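Local coordinates for protein maltose operon transcriptional repressor (Staphylococcus aureus subsp. aureus Mu50, PDB 3HCW) that probably binds operator DNA to repress maltose operon transcription, with a periplasmic-binding-protein-like domain that is likely to sense a small effector molecule, at residues A[115-118]-A[119-122]. Sequence-based numbering, arbitrary orientation. Where two conformers were deposited one is given.
Sequences NILA and SENL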
ATOM      1  N   ASN A 115      10.305  16.826 -11.978  1.00 29.82           N
ATOM      2  CA  ASN A 115      10.804  15.454 -11.964  1.00 37.96           C
ATOM      3  C   ASN A 115      12.225  15.326 -12.486  1.00 34.07           C
ATOM      4  O   ASN A 115      12.932  14.363 -12.171  1.00 29.21           O
ATOM      5  CB  ASN A 115       9.831  14.499 -12.676  1.00 30.18           C
ATOM      6  CG  ASN A 115       8.814  13.896 -11.728  1.00 29.38           C
ATOM      7  OD1 ASN A 115       9.172  13.319 -10.696  1.00 26.51           O
ATOM      8  ND2 ASN A 115       7.538  13.994 -12.086  1.00 17.81           N
ATOM      9  N   ILE A 116      12.646  16.314 -13.267  1.00 33.70           N
ATOM     10  CA  ILE A 116      14.047  16.422 -13.649  1.00 26.82           C
ATOM     11  C   ILE A 116      14.908  16.786 -12.426  1.00 27.66           C
ATOM     12  O   ILE A 116      15.867  16.092 -12.113  1.00 27.45           O
ATOM     13  CB  ILE A 116      14.239  17.386 -14.820  1.00 33.41           C
ATOM     14  CG1 ILE A 116      13.467  16.854 -16.045  1.00 35.04           C
ATOM     15  CG2 ILE A 116      15.718  17.558 -15.105  1.00 39.98           C
ATOM     16  CD1 ILE A 116      13.554  17.683 -17.306  1.00 31.90           C
ATOM     17  N   LEU A 117      14.516  17.823 -11.707  1.00 30.37           N
ATOM     18  CA  LEU A 117      15.241  18.275 -10.526  1.00 30.31           C
ATOM     19  C   LEU A 117      15.275  17.193  -9.446  1.00 25.01           C
ATOM     20  O   LEU A 117      16.344  16.899  -8.882  1.00 21.57           O
ATOM     21  CB  LEU A 117      14.631  19.593 -10.000  1.00 26.59           C
ATOM     22  CG  LEU A 117      15.248  20.323  -8.805  1.00 37.24           C
ATOM     23  CD1 LEU A 117      16.752  20.537  -8.983  1.00 29.72           C
ATOM     24  CD2 LEU A 117      14.545  21.645  -8.597  1.00 33.29           C
ATOM     25  N   ALA A 118      14.128  16.550  -9.212  1.00 33.38           N
ATOM     26  CA  ALA A 118      14.032  15.462  -8.227  1.00 25.52           C
ATOM     27  C   ALA A 118      15.065  14.379  -8.512  1.00 37.76           C
ATOM     28  O   ALA A 118      15.834  13.991  -7.605  1.00 36.17           O
ATOM     29  CB  ALA A 118      12.628  14.873  -8.186  1.00 24.74           C
ATOM     30  N   SER A 119      15.111  13.944  -9.780  1.00 20.43           N
ATOM     31  CA  SER A 119      16.069  12.919 -10.197  0.50 24.47           C
ATOM     32  C   SER A 119      17.510  13.403 -10.142  1.00 26.37           C
ATOM     33  O   SER A 119      18.401  12.648  -9.725  1.00 23.44           O
ATOM     34  CB  SER A 119      15.735  12.344 -11.582  0.50 29.22           C
ATOM     35  OG  SER A 119      15.492  13.359 -12.537  0.50 50.42           O
ATOM     36  N   GLU A 120      17.738  14.655 -10.546  1.00 25.06           N
ATOM     37  CA  GLU A 120      19.057  15.255 -10.474  1.00 23.49           C
ATOM     38  C   GLU A 120      19.559  15.316  -9.038  1.00 26.16           C
ATOM     39  O   GLU A 120      20.719  15.041  -8.799  1.00 31.49           O
ATOM     40  CB  GLU A 120      19.040  16.653 -11.068  1.00 22.70           C
ATOM     41  CG  GLU A 120      19.110  16.638 -12.558  1.00 40.28           C
ATOM     42  CD  GLU A 120      18.989  17.990 -13.188  1.00 40.60           C
ATOM     43  OE1 GLU A 120      18.908  19.005 -12.454  1.00 30.64           O
ATOM     44  OE2 GLU A 120      18.977  18.018 -14.437  1.00 32.80           O
ATOM     45  N   ASN A 121      18.676  15.686  -8.105  1.00 23.33           N
ATOM     46  CA  ASN A 121      18.987  15.682  -6.683  1.00 33.05           C
ATOM     47  C   ASN A 121      19.367  14.294  -6.185  1.00 34.07           C
ATOM     48  O   ASN A 121      20.333  14.143  -5.432  1.00 36.79           O
ATOM     49  CB  ASN A 121      17.805  16.207  -5.861  1.00 20.77           C
ATOM     50  CG  ASN A 121      17.592  17.677  -6.035  1.00 29.13           C
ATOM     51  OD1 ASN A 121      18.500  18.394  -6.429  1.00 33.19           O
ATOM     52  ND2 ASN A 121      16.376  18.143  -5.751  1.00 34.90           N
ATOM     53  N   LEU A 122      18.597  13.288  -6.600  1.00 29.58           N
ATOM     54  CA  LEU A 122      18.869  11.912  -6.195  1.00 18.05           C
ATOM     55  C   LEU A 122      20.162  11.407  -6.817  1.00 32.38           C
ATOM     56  O   LEU A 122      21.001  10.833  -6.105  1.00 27.24           O
ATOM     57  CB  LEU A 122      17.702  10.980  -6.544  1.00 21.73           C
ATOM     58  CG  LEU A 122      17.745   9.538  -6.026  1.00 27.22           C
ATOM     59  CD1 LEU A 122      17.426   9.501  -4.547  1.00 27.19           C
ATOM     60  CD2 LEU A 122      16.754   8.660  -6.796  1.00 21.89           C
TER
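The first turns of helix 115-129, just after strand 110-113, are where Ser119 folds its hydroxyl back onto the carbonyls of Asn115 and Ile116. Ser119 OG lies 2.8 Å from Asn115 O and 2.8 Å from Ile116 O; which of them accepts its proton is not settled, and this position of the hydroxyl is doubtful in that it belongs to one of two conformers. The chi1 torsion of 49°, which sets OG between the backbone N and the carbonyl carbon, turns the hydroxyl back along the helix. Asn115 O also accepts Ser119 N, but at 3.3 Å and from 48° outside the carbonyl plane, a longer bond than the next ones. Glu120 N reaches Ile116 O at 2.8 Å, and Asn121 N reaches Leu117 O at 2.7 Å with an N-H...O angle of 165°, evidence of regular alpha-helical geometry.

On the side facing helix 144-159, Ile116 and Glu120 run side by side, and Ile116 CG2 meets the carboxylate at Glu120 OE2, 3.4 Å away. The Glu120 chain, extended beyond CG, continues to Thr155 and Val156 of that helix. Leu117 and Asn121 instead cross at a slant, with Leu117 CD1 3.8 Å from Asn121 OD1, a van der Waals contact beside the amide.

Ala118, Ser119 and Leu122 are buried against the sheet: Ala118 and Leu122 both touch Ile243 of strand 241-244, while Ser119 and Leu122 rest on Phe227. At the start, Asn115 OD1 accepts Arg149 NE and Asn115 ND2 donates to a bound glycerol, probably from the crystallisation liquor. Such a helix, packed between the sheet and a neighbouring helix, is consistent with the alpha/beta periplasmic-binding-protein-like domain of LacI-type repressors.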